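Local structure of methyltransferase domain-containing protein (1VE3) at residues D105-D111 / K137-T143; N122-V128 / L202-F207; Y206-A211 / T222-K227. The protein binds S-adenosylmethionine and probably transfers its methyl group to an acceptor that remains unidentified. One frame throughout, in Å; residues are numbered along the deposited sequence.

Interaction 1. Residues D105-D111 / K137-T143. With SAM (S-adenosylmethionine), chain C.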
loop_
_atom_site.group_PDB
_atom_site.type_symbol
_atom_site.label_atom_id
_atom_site.label_comp_id
_atom_site.label_asym_id
_atom_site.label_seq_id
_atom_site.Cartn_x
_atom_site.Cartn_y
_atom_site.Cartn_z
ATOM N N ASP A 105 -18.052 -17.532 12.579
ATOM C CA ASP A 105 -17.436 -17.140 13.843
ATOM C C ASP A 105 -17.075 -15.662 13.722
ATOM O O ASP A 105 -16.987 -14.948 14.720
ATOM C CB ASP A 105 -16.157 -17.937 14.095
ATOM C CG ASP A 105 -16.422 -19.403 14.357
ATOM O OD1 ASP A 105 -17.070 -19.720 15.387
ATOM O OD2 ASP A 105 -15.976 -20.233 13.526
ATOM N N TYR A 106 -16.854 -15.228 12.481
ATOM C CA TYR A 106 -16.502 -13.843 12.177
ATOM C C TYR A 106 -17.100 -13.412 10.849
ATOM O O TYR A 106 -17.291 -14.215 9.939
ATOM C CB TYR A 106 -14.986 -13.644 12.055
ATOM C CG TYR A 106 -14.165 -13.937 13.279
ATOM C CD1 TYR A 106 -13.594 -15.190 13.470
ATOM C CD2 TYR A 106 -13.924 -12.947 14.231
ATOM C CE1 TYR A 106 -12.797 -15.454 14.575
ATOM C CE2 TYR A 106 -13.129 -13.198 15.342
ATOM C CZ TYR A 106 -12.566 -14.457 15.507
ATOM O OH TYR A 106 -11.771 -14.722 16.602
ATOM N N VAL A 107 -17.374 -12.121 10.758
ATOM C CA VAL A 107 -17.902 -11.505 9.560
ATOM C C VAL A 107 -17.221 -10.150 9.519
ATOM O O VAL A 107 -17.405 -9.343 10.426
ATOM C CB VAL A 107 -19.427 -11.295 9.646
ATOM C CG1 VAL A 107 -19.896 -10.424 8.499
ATOM C CG2 VAL A 107 -20.136 -12.640 9.612
ATOM N N ILE A 108 -16.405 -9.914 8.496
ATOM C CA ILE A 108 -15.724 -8.630 8.370
ATOM C C ILE A 108 -16.400 -7.846 7.262
ATOM O O ILE A 108 -16.831 -8.412 6.252
ATOM C CB ILE A 108 -14.214 -8.802 8.075
ATOM C CG1 ILE A 108 -14.005 -9.480 6.717
ATOM C CG2 ILE A 108 -13.580 -9.629 9.180
ATOM C CD1 ILE A 108 -12.537 -9.632 6.323
ATOM N N PHE A 109 -16.492 -6.537 7.470
ATOM C CA PHE A 109 -17.175 -5.624 6.558
ATOM C C PHE A 109 -16.314 -4.356 6.518
ATOM O O PHE A 109 -16.363 -3.513 7.428
ATOM C CB PHE A 109 -18.575 -5.365 7.142
ATOM C CG PHE A 109 -19.496 -4.590 6.252
ATOM C CD1 PHE A 109 -19.689 -4.955 4.926
ATOM C CD2 PHE A 109 -20.234 -3.530 6.770
ATOM C CE1 PHE A 109 -20.603 -4.279 4.127
ATOM C CE2 PHE A 109 -21.155 -2.844 5.978
ATOM C CZ PHE A 109 -21.341 -3.222 4.655
ATOM N N ILE A 110 -15.526 -4.230 5.453
ATOM C CA ILE A 110 -14.595 -3.118 5.323
ATOM C C ILE A 110 -14.838 -2.119 4.189
ATOM O O ILE A 110 -15.099 -2.507 3.058
ATOM C CB ILE A 110 -13.151 -3.680 5.194
ATOM C CG1 ILE A 110 -12.814 -4.502 6.447
ATOM C CG2 ILE A 110 -12.155 -2.549 4.980
ATOM C CD1 ILE A 110 -11.447 -5.167 6.419
ATOM N N ASP A 111 -14.730 -0.830 4.511
ATOM C CA ASP A 111 -14.896 0.252 3.535
ATOM C C ASP A 111 -16.017 0.014 2.526
ATOM O O ASP A 111 -15.781 0.120 1.326
ATOM C CB ASP A 111 -13.595 0.456 2.737
ATOM C CG ASP A 111 -12.471 1.069 3.557
ATOM O OD1 ASP A 111 -12.704 2.111 4.206
ATOM O OD2 ASP A 111 -11.338 0.519 3.534
ATOM N N LYS A 137 -18.198 -12.817 16.089
ATOM C CA LYS A 137 -17.921 -11.389 16.122
ATOM C C LYS A 137 -18.083 -10.700 14.769
ATOM O O LYS A 137 -17.639 -11.206 13.746
ATOM C CB LYS A 137 -16.510 -11.154 16.672
ATOM C CG LYS A 137 -16.396 -11.549 18.137
ATOM C CD LYS A 137 -14.996 -11.938 18.553
ATOM C CE LYS A 137 -14.175 -10.744 18.992
ATOM N NZ LYS A 137 -12.891 -11.187 19.603
ATOM N N PHE A 138 -18.754 -9.551 14.785
ATOM C CA PHE A 138 -18.969 -8.740 13.592
ATOM C C PHE A 138 -17.934 -7.627 13.683
ATOM O O PHE A 138 -17.950 -6.852 14.630
ATOM C CB PHE A 138 -20.371 -8.120 13.608
ATOM C CG PHE A 138 -20.653 -7.194 12.443
ATOM C CD1 PHE A 138 -21.446 -6.064 12.619
ATOM C CD2 PHE A 138 -20.152 -7.464 11.171
ATOM C CE1 PHE A 138 -21.736 -5.212 11.544
ATOM C CE2 PHE A 138 -20.436 -6.625 10.095
ATOM C CZ PHE A 138 -21.229 -5.497 10.281
ATOM N N ILE A 139 -17.035 -7.548 12.710
ATOM C CA ILE A 139 -16.004 -6.516 12.726
ATOM C C ILE A 139 -16.072 -5.634 11.485
ATOM O O ILE A 139 -15.810 -6.103 10.374
ATOM C CB ILE A 139 -14.598 -7.152 12.809
ATOM C CG1 ILE A 139 -14.457 -7.914 14.127
ATOM C CG2 ILE A 139 -13.524 -6.074 12.684
ATOM C CD1 ILE A 139 -13.160 -8.688 14.253
HETATM N N MSE A 140 -16.421 -4.361 11.661
HETATM C CA MSE A 140 -16.490 -3.472 10.511
HETATM C C MSE A 140 -15.623 -2.220 10.636
HETATM O O MSE A 140 -15.334 -1.731 11.729
HETATM C CB MSE A 140 -17.957 -3.103 10.177
HETATM C CG MSE A 140 -18.598 -1.928 10.910
HETATM SE SE MSE A 140 -20.298 -1.347 10.039
HETATM C CE MSE A 140 -19.602 0.091 8.980
ATOM N N TYR A 141 -15.172 -1.738 9.488
ATOM C CA TYR A 141 -14.344 -0.549 9.423
ATOM C C TYR A 141 -15.045 0.389 8.467
ATOM O O TYR A 141 -15.411 -0.002 7.356
ATOM C CB TYR A 141 -12.950 -0.886 8.891
ATOM C CG TYR A 141 -12.123 0.343 8.586
ATOM C CD1 TYR A 141 -11.513 1.075 9.606
ATOM C CD2 TYR A 141 -11.969 0.785 7.277
ATOM C CE1 TYR A 141 -10.769 2.221 9.319
ATOM C CE2 TYR A 141 -11.230 1.924 6.981
ATOM C CZ TYR A 141 -10.635 2.637 7.999
ATOM O OH TYR A 141 -9.920 3.776 7.690
ATOM N N PHE A 142 -15.257 1.622 8.902
ATOM C CA PHE A 142 -15.931 2.590 8.055
ATOM C C PHE A 142 -15.405 3.978 8.326
ATOM O O PHE A 142 -14.728 4.224 9.330
ATOM C CB PHE A 142 -17.453 2.564 8.282
ATOM C CG PHE A 142 -17.878 3.030 9.652
ATOM C CD1 PHE A 142 -17.731 2.202 10.766
ATOM C CD2 PHE A 142 -18.398 4.306 9.834
ATOM C CE1 PHE A 142 -18.096 2.642 12.042
ATOM C CE2 PHE A 142 -18.763 4.754 11.101
ATOM C CZ PHE A 142 -18.611 3.922 12.209
ATOM N N THR A 143 -15.730 4.888 7.423
ATOM C CA THR A 143 -15.294 6.260 7.553
ATOM C C THR A 143 -16.509 7.142 7.786
ATOM O O THR A 143 -17.526 6.998 7.110
ATOM C CB THR A 143 -14.547 6.709 6.276
ATOM O OG1 THR A 143 -13.385 5.888 6.112
ATOM C CG2 THR A 143 -14.123 8.170 6.368
HETATM N N SAM C . -14.154 -5.059 1.517
HETATM C CA SAM C . -13.541 -4.531 0.264
HETATM C C SAM C . -12.108 -4.088 0.547
HETATM O O SAM C . -11.245 -4.309 -0.312
HETATM O OXT SAM C . -11.925 -3.512 1.665
HETATM C CB SAM C . -14.345 -3.352 -0.182
HETATM C CG SAM C . -14.253 -3.086 -1.602
HETATM S SD SAM C . -15.226 -1.636 -2.173
HETATM C CE SAM C . -14.595 -0.303 -1.368
HETATM C "C5'" SAM C . -16.926 -2.014 -1.720
HETATM C "C4'" SAM C . -17.580 -3.351 -2.348
HETATM O "O4'" SAM C . -18.958 -3.491 -1.855
HETATM C "C3'" SAM C . -17.775 -3.287 -3.855
HETATM O "O3'" SAM C . -16.766 -4.349 -4.235
HETATM C "C2'" SAM C . -19.107 -3.836 -4.235
HETATM O "O2'" SAM C . -19.323 -4.697 -5.310
HETATM C "C1'" SAM C . -19.602 -4.301 -2.815
HETATM N N9 SAM C . -21.062 -4.226 -2.671
HETATM C C8 SAM C . -21.976 -3.196 -2.891
HETATM N N7 SAM C . -23.219 -3.530 -2.641
HETATM C C5 SAM C . -23.144 -4.828 -2.241
HETATM C C6 SAM C . -24.130 -5.821 -1.813
HETATM N N6 SAM C . -25.444 -5.549 -1.747
HETATM N N1 SAM C . -23.699 -7.117 -1.456
HETATM C C2 SAM C . -22.365 -7.433 -1.511
HETATM N N3 SAM C . -21.369 -6.586 -1.895
HETATM C C4 SAM C . -21.814 -5.288 -2.250
#
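Asp111 and Tyr141 run side by side just past the end of strand 104-110, beside its parallel neighbour, with the carboxylate plane standing almost perpendicular (89°) to the phenol ring. Asp111 OD1 meets the ring at its edge, 3.1 Å from Tyr141 CE2, where the partly positive ring hydrogens lie, while OD2 makes a salt bridge to Arg24, which also hydrogen-bonds the bound S-adenosylmethionine. With an alanine here, Arg24 would probably be left without its carboxylate mate and be freer to turn away from the cofactor. The backbone takes part as well: Ile110 O accepts a hydrogen bond from the SAM amino nitrogen N (3.1 Å), and Asp111 O lies 3.0 Å from the SAM methyl carbon CE. On the same side of the sheet as Tyr141, the Lys137 chain lies alongside the Tyr106 ring, its CD 3.9 Å from Tyr106 CE2, and carries its ammonium on to Tyr35 O and Glu210. The other side, with Val107, Phe109, Phe138 and Met140, is apolar. Phe138 has CG anti to the backbone N (chi1 177°), which lays the ring back over the neighbouring strand: CD2 comes edge-on to Val107 O, and CE2 rests 3.7 Å from Phe109 CB. Met140, present as selenomethionine, lies beside Phe109 and brings SE to the ring edge, a Met-aromatic contact with SE 5.2 Å from the centroid. Beneath these side chains, Val107 and Phe109 each give an N-H to the partner strand and take one back, as parallel pairing requires; Ile139 N to Val107 O is the straightest bond (170°). These strands form part of the central Rossmann-like sheet, with strand 41-45 beyond 104-110 and strand 219-226 beyond 136-143. Helix 118-131 covers the Phe138 side and helix 19-34 covers the Tyr141 side.

Interaction 2. Residues N122-V128 / L202-F207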
loop_
_atom_site.group_PDB
_atom_site.type_symbol
_atom_site.label_atom_id
_atom_site.label_comp_id
_atom_site.label_asym_id
_atom_site.label_seq_id
_atom_site.Cartn_x
_atom_site.Cartn_y
_atom_site.Cartn_z
ATOM N N ASN A 122 -29.627 -1.562 7.071
ATOM C CA ASN A 122 -30.417 -2.196 8.119
ATOM C C ASN A 122 -30.553 -3.685 7.803
ATOM O O ASN A 122 -30.419 -4.523 8.690
ATOM C CB ASN A 122 -31.811 -1.565 8.212
ATOM C CG ASN A 122 -32.725 -2.309 9.179
ATOM O OD1 ASN A 122 -33.854 -2.670 8.837
ATOM N ND2 ASN A 122 -32.239 -2.539 10.393
ATOM N N GLN A 123 -30.809 -4.003 6.534
ATOM C CA GLN A 123 -30.963 -5.390 6.091
ATOM C C GLN A 123 -29.650 -6.157 6.235
ATOM O O GLN A 123 -29.644 -7.318 6.629
ATOM C CB GLN A 123 -31.423 -5.440 4.628
ATOM C CG GLN A 123 -32.598 -4.522 4.315
ATOM C CD GLN A 123 -32.820 -4.314 2.819
ATOM O OE1 GLN A 123 -31.876 -4.065 2.065
ATOM N NE2 GLN A 123 -34.074 -4.401 2.388
ATOM N N VAL A 124 -28.536 -5.509 5.905
ATOM C CA VAL A 124 -27.235 -6.157 6.021
ATOM C C VAL A 124 -26.938 -6.532 7.474
ATOM O O VAL A 124 -26.553 -7.667 7.760
ATOM C CB VAL A 124 -26.109 -5.244 5.509
ATOM C CG1 VAL A 124 -24.753 -5.869 5.800
ATOM C CG2 VAL A 124 -26.269 -5.013 4.014
ATOM N N PHE A 125 -27.119 -5.581 8.390
ATOM C CA PHE A 125 -26.868 -5.850 9.803
ATOM C C PHE A 125 -27.735 -7.002 10.295
ATOM O O PHE A 125 -27.273 -7.851 11.058
ATOM C CB PHE A 125 -27.142 -4.615 10.664
ATOM C CG PHE A 125 -26.066 -3.558 10.599
ATOM C CD1 PHE A 125 -24.877 -3.780 9.911
ATOM C CD2 PHE A 125 -26.249 -2.336 11.239
ATOM C CE1 PHE A 125 -23.885 -2.793 9.858
ATOM C CE2 PHE A 125 -25.269 -1.345 11.196
ATOM C CZ PHE A 125 -24.082 -1.575 10.502
ATOM N N LYS A 126 -28.992 -7.028 9.855
ATOM C CA LYS A 126 -29.910 -8.084 10.254
ATOM C C LYS A 126 -29.377 -9.428 9.763
ATOM O O LYS A 126 -29.332 -10.401 10.521
ATOM C CB LYS A 126 -31.306 -7.825 9.681
ATOM C CG LYS A 126 -32.402 -8.643 10.340
ATOM C CD LYS A 126 -33.779 -8.222 9.850
ATOM C CE LYS A 126 -34.042 -6.757 10.139
ATOM N NZ LYS A 126 -35.376 -6.325 9.636
ATOM N N GLU A 127 -28.962 -9.473 8.500
ATOM C CA GLU A 127 -28.415 -10.697 7.918
ATOM C C GLU A 127 -27.117 -11.131 8.596
ATOM O O GLU A 127 -26.886 -12.327 8.796
ATOM C CB GLU A 127 -28.168 -10.511 6.416
ATOM C CG GLU A 127 -29.389 -10.777 5.571
ATOM C CD GLU A 127 -29.834 -12.221 5.676
ATOM O OE1 GLU A 127 -29.255 -13.072 4.973
ATOM O OE2 GLU A 127 -30.750 -12.506 6.475
ATOM N N VAL A 128 -26.274 -10.161 8.950
ATOM C CA VAL A 128 -25.007 -10.460 9.604
ATOM C C VAL A 128 -25.265 -11.136 10.945
ATOM O O VAL A 128 -24.648 -12.149 11.273
ATOM C CB VAL A 128 -24.183 -9.179 9.854
ATOM C CG1 VAL A 128 -22.962 -9.506 10.702
ATOM C CG2 VAL A 128 -23.763 -8.557 8.512
ATOM N N LEU A 202 -28.034 1.954 14.105
ATOM C CA LEU A 202 -28.644 0.828 13.424
ATOM C C LEU A 202 -27.975 -0.374 14.039
ATOM O O LEU A 202 -28.616 -1.417 14.179
ATOM C CB LEU A 202 -28.417 0.926 11.947
ATOM C CG LEU A 202 -29.250 1.968 11.186
ATOM C CD1 LEU A 202 -28.960 1.879 9.689
ATOM C CD2 LEU A 202 -30.733 1.720 11.435
ATOM N N ALA A 203 -26.696 -0.263 14.380
ATOM C CA ALA A 203 -25.979 -1.388 14.962
ATOM C C ALA A 203 -26.608 -1.795 16.299
ATOM O O ALA A 203 -26.721 -2.986 16.597
ATOM C CB ALA A 203 -24.501 -1.031 15.162
ATOM N N LYS A 204 -27.033 -0.806 17.085
ATOM C CA LYS A 204 -27.643 -1.062 18.396
ATOM C C LYS A 204 -28.907 -1.920 18.347
ATOM O O LYS A 204 -29.352 -2.429 19.381
ATOM C CB LYS A 204 -27.965 0.257 19.104
ATOM C CG LYS A 204 -26.751 1.057 19.552
ATOM C CD LYS A 204 -27.178 2.327 20.266
ATOM C CE LYS A 204 -25.978 3.150 20.739
ATOM N NZ LYS A 204 -25.152 2.452 21.768
ATOM N N LEU A 205 -29.492 -2.077 17.161
ATOM C CA LEU A 205 -30.698 -2.890 17.031
ATOM C C LEU A 205 -30.353 -4.374 16.971
ATOM O O LEU A 205 -31.192 -5.228 17.275
ATOM C CB LEU A 205 -31.482 -2.528 15.760
ATOM C CG LEU A 205 -31.853 -1.071 15.473
ATOM C CD1 LEU A 205 -32.820 -1.023 14.286
ATOM C CD2 LEU A 205 -32.487 -0.430 16.701
ATOM N N TYR A 206 -29.116 -4.681 16.597
ATOM C CA TYR A 206 -28.697 -6.071 16.448
ATOM C C TYR A 206 -27.468 -6.495 17.234
ATOM O O TYR A 206 -27.265 -7.686 17.457
ATOM C CB TYR A 206 -28.453 -6.364 14.962
ATOM C CG TYR A 206 -29.594 -5.920 14.072
ATOM C CD1 TYR A 206 -30.815 -6.586 14.094
ATOM C CD2 TYR A 206 -29.471 -4.789 13.259
ATOM C CE1 TYR A 206 -31.892 -6.142 13.336
ATOM C CE2 TYR A 206 -30.540 -4.330 12.497
ATOM C CZ TYR A 206 -31.750 -5.011 12.541
ATOM O OH TYR A 206 -32.821 -4.557 11.812
ATOM N N PHE A 207 -26.634 -5.546 17.645
ATOM C CA PHE A 207 -25.416 -5.919 18.360
ATOM C C PHE A 207 -25.086 -5.070 19.574
ATOM O O PHE A 207 -25.640 -3.986 19.762
ATOM C CB PHE A 207 -24.188 -5.831 17.447
ATOM C CG PHE A 207 -24.399 -6.335 16.051
ATOM C CD1 PHE A 207 -24.841 -5.477 15.049
ATOM C CD2 PHE A 207 -24.093 -7.652 15.722
ATOM C CE1 PHE A 207 -24.969 -5.925 13.732
ATOM C CE2 PHE A 207 -24.219 -8.108 14.419
ATOM C CZ PHE A 207 -24.657 -7.250 13.421
#
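Tyr206 lays its ring along helix 122-128 and is met there by Asn122, Phe125 and Lys126. Asn122 ND2 approaches in the ring plane and donates to Tyr206 OH, with a bent N-H...O angle of 137°; the modelled separation of 2.5 Å is short enough to be doubtful as a length. Lys126 covers one ring face with its CA and CB, and Leu205 CB lies against the opposite face, so the phenol is sandwiched between helix and loop. Phe125 CB reaches Tyr206 CD2 at 3.5 Å. Beyond that, the Phe125 ring points toward the end of helix 196-203, where its CE2 lies 3.7 Å from Ala203 N and 4.0 Å from Leu202 CB. Phe207 turns its edge to the face of Phe125 in a T-shaped pair, with centroids 6.0 Å apart and planes at 82°. Phe207 CZ also touches Val128 CG1 at 3.9 Å. With CG anti to the carbonyl carbon (chi1 -76°), the Phe125 side chain leaves the helix in reach of both aromatic partners. In the second shell, Ala203 O accepts from both Tyr206 N and Phe207 N, which probably steadies the turn from which both rings reach the helix; Tyr206 CB, in turn, packs 3.6 Å above the plane of the Phe207 ring. The contact sets the 202-207 segment against the flank of helix 118-131, both on the Phe138 face of the sheet, while Phe125 and Val128 also rest on Met140 and Phe138 of strand 136-143, and Phe207 stacks with Phe138 as it enters the edge strand 207-215.

Interaction 3. Residues Y206-A211 / T222-K227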
loop_
_atom_site.group_PDB
_atom_site.type_symbol
_atom_site.label_atom_id
_atom_site.label_comp_id
_atom_site.label_asym_id
_atom_site.label_seq_id
_atom_site.Cartn_x
_atom_site.Cartn_y
_atom_site.Cartn_z
ATOM N N TYR A 206 -29.116 -4.681 16.597
ATOM C CA TYR A 206 -28.697 -6.071 16.448
ATOM C C TYR A 206 -27.468 -6.495 17.234
ATOM O O TYR A 206 -27.265 -7.686 17.457
ATOM C CB TYR A 206 -28.453 -6.364 14.962
ATOM C CG TYR A 206 -29.594 -5.920 14.072
ATOM C CD1 TYR A 206 -30.815 -6.586 14.094
ATOM C CD2 TYR A 206 -29.471 -4.789 13.259
ATOM C CE1 TYR A 206 -31.892 -6.142 13.336
ATOM C CE2 TYR A 206 -30.540 -4.330 12.497
ATOM C CZ TYR A 206 -31.750 -5.011 12.541
ATOM O OH TYR A 206 -32.821 -4.557 11.812
ATOM N N PHE A 207 -26.634 -5.546 17.645
ATOM C CA PHE A 207 -25.416 -5.919 18.360
ATOM C C PHE A 207 -25.086 -5.070 19.574
ATOM O O PHE A 207 -25.640 -3.986 19.762
ATOM C CB PHE A 207 -24.188 -5.831 17.447
ATOM C CG PHE A 207 -24.399 -6.335 16.051
ATOM C CD1 PHE A 207 -24.841 -5.477 15.049
ATOM C CD2 PHE A 207 -24.093 -7.652 15.722
ATOM C CE1 PHE A 207 -24.969 -5.925 13.732
ATOM C CE2 PHE A 207 -24.219 -8.108 14.419
ATOM C CZ PHE A 207 -24.657 -7.250 13.421
ATOM N N THR A 208 -24.170 -5.578 20.392
ATOM C CA THR A 208 -23.654 -4.864 21.544
ATOM C C THR A 208 -22.188 -4.702 21.140
ATOM O O THR A 208 -21.616 -5.599 20.514
ATOM C CB THR A 208 -23.757 -5.706 22.828
ATOM O OG1 THR A 208 -23.051 -6.953 22.670
ATOM C CG2 THR A 208 -25.211 -6.014 23.120
ATOM N N LYS A 209 -21.572 -3.567 21.444
ATOM C CA LYS A 209 -20.182 -3.424 21.030
ATOM C C LYS A 209 -19.156 -3.941 22.022
ATOM O O LYS A 209 -19.188 -3.634 23.221
ATOM C CB LYS A 209 -19.858 -1.971 20.653
ATOM C CG LYS A 209 -19.906 -0.978 21.769
ATOM C CD LYS A 209 -19.120 0.277 21.395
ATOM C CE LYS A 209 -19.628 0.910 20.103
ATOM N NZ LYS A 209 -18.967 2.220 19.828
ATOM N N GLU A 210 -18.253 -4.756 21.487
ATOM C CA GLU A 210 -17.162 -5.360 22.243
ATOM C C GLU A 210 -16.021 -4.352 22.397
ATOM O O GLU A 210 -15.533 -4.127 23.498
ATOM C CB GLU A 210 -16.648 -6.612 21.516
ATOM C CG GLU A 210 -15.591 -7.405 22.279
ATOM C CD GLU A 210 -15.133 -8.653 21.532
ATOM O OE1 GLU A 210 -15.996 -9.391 21.024
ATOM O OE2 GLU A 210 -13.910 -8.904 21.458
ATOM N N ALA A 211 -15.608 -3.740 21.287
ATOM C CA ALA A 211 -14.519 -2.769 21.309
ATOM C C ALA A 211 -14.628 -1.778 20.151
ATOM O O ALA A 211 -15.449 -1.949 19.251
ATOM C CB ALA A 211 -13.184 -3.495 21.240
ATOM N N THR A 222 -14.801 -1.221 14.486
ATOM C CA THR A 222 -15.682 -1.604 15.585
ATOM C C THR A 222 -15.887 -3.109 15.686
ATOM O O THR A 222 -16.041 -3.790 14.677
ATOM C CB THR A 222 -17.066 -0.944 15.441
ATOM O OG1 THR A 222 -16.912 0.479 15.375
ATOM C CG2 THR A 222 -17.936 -1.294 16.639
ATOM N N VAL A 223 -15.887 -3.624 16.912
ATOM C CA VAL A 223 -16.093 -5.048 17.143
ATOM C C VAL A 223 -17.458 -5.245 17.809
ATOM O O VAL A 223 -17.711 -4.726 18.892
ATOM C CB VAL A 223 -14.972 -5.636 18.032
ATOM C CG1 VAL A 223 -15.201 -7.125 18.250
ATOM C CG2 VAL A 223 -13.615 -5.420 17.355
ATOM N N TYR A 224 -18.331 -5.999 17.151
ATOM C CA TYR A 224 -19.681 -6.239 17.654
ATOM C C TYR A 224 -19.985 -7.702 17.962
ATOM O O TYR A 224 -19.443 -8.607 17.334
ATOM C CB TYR A 224 -20.716 -5.738 16.631
ATOM C CG TYR A 224 -20.871 -4.234 16.555
ATOM C CD1 TYR A 224 -21.406 -3.515 17.621
ATOM C CD2 TYR A 224 -20.500 -3.532 15.411
ATOM C CE1 TYR A 224 -21.572 -2.139 17.552
ATOM C CE2 TYR A 224 -20.664 -2.151 15.327
ATOM C CZ TYR A 224 -21.199 -1.463 16.401
ATOM O OH TYR A 224 -21.369 -0.100 16.331
ATOM N N ASN A 225 -20.871 -7.918 18.930
ATOM C CA ASN A 225 -21.301 -9.259 19.306
ATOM C C ASN A 225 -22.805 -9.288 19.044
ATOM O O ASN A 225 -23.520 -8.361 19.419
ATOM C CB ASN A 225 -21.025 -9.517 20.787
ATOM C CG ASN A 225 -19.547 -9.465 21.124
ATOM O OD1 ASN A 225 -19.170 -9.141 22.246
ATOM N ND2 ASN A 225 -18.701 -9.797 20.151
ATOM N N PRO A 226 -23.299 -10.351 18.392
ATOM C CA PRO A 226 -24.719 -10.507 18.071
ATOM C C PRO A 226 -25.613 -10.730 19.285
ATOM O O PRO A 226 -25.176 -11.276 20.295
ATOM C CB PRO A 226 -24.721 -11.708 17.132
ATOM C CG PRO A 226 -23.611 -12.540 17.674
ATOM C CD PRO A 226 -22.530 -11.518 17.921
ATOM N N LYS A 227 -26.864 -10.294 19.175
ATOM C CA LYS A 227 -27.833 -10.462 20.249
ATOM C C LYS A 227 -28.723 -11.661 19.937
ATOM O O LYS A 227 -28.644 -12.175 18.798
ATOM C CB LYS A 227 -28.708 -9.217 20.388
ATOM C CG LYS A 227 -27.955 -7.952 20.731
ATOM C CD LYS A 227 -28.932 -6.848 21.087
ATOM C CE LYS A 227 -28.213 -5.557 21.416
ATOM N NZ LYS A 227 -29.146 -4.583 22.024
ATOM O OXT LYS A 227 -29.497 -12.059 20.836
HETATM O O HOH W 1 -24.715 -9.222 23.074
#
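Phe207 and Tyr224, two of the residues most deeply engaged here, meet through their bases: Phe207 CB lies 3.6 Å from Tyr224 CB, and the ring planes are inclined at 34°. The Tyr224 ring passes on alongside the neighbouring strand, with CE1 3.5 Å from Lys209 CB. Between these contacts, Thr208 and Asn225 form a hydrogen-bonded antiparallel pair, joined by Thr208 N to Asn225 O and by Asn225 N to Thr208 O. The strands belong to the hairpin 207-215/219-226, whose second strand alone runs against the rest of the sheet, as in class I methyltransferases. Its regular pairing is broken by a classic beta bulge: Glu210 and Ala211 both face Val223, whose O accepts from Glu210 N at 2.7 Å and, weakly, from Ala211 N. Val223 CG1, anti to the backbone N (chi1 -180°), packs 3.6 Å from Glu210 CB. The extended Glu210 chain then takes OE1 to Asn225 ND2, 2.9 Å away, using the anti lone pair and lying in the amide plane; OE2 forms a salt bridge with Lys137 of strand 136-143, beyond 219-226. At the far end, Lys227 N donates to Tyr206 O, and a water bonded to Thr208 OG1 reaches Pro226 O weakly.

Interactions 1 and 3 lie in one sheet, with the strand order 3-2-1-4-5-7-6 of class I methyltransferases, at its middle and its edge, and interaction 2 packs on one face of it. Interaction 1 joins strands 104-110 and 136-143, connected through helix 118-131, the helix used by interaction 2; the segments of these two contacts alternate along the chain, and their centres are 12 Å apart. Interaction 3 comes last, its centre 10 Å from each of the others, and shares Tyr206 and Phe207 with interaction 2. Strand 136-143 pairs with strand 219-226, while Phe138 touches Val128, Phe125 and Phe207, so one apolar, largely aromatic core links the sheet next to the cofactor site to the C-terminal hairpin.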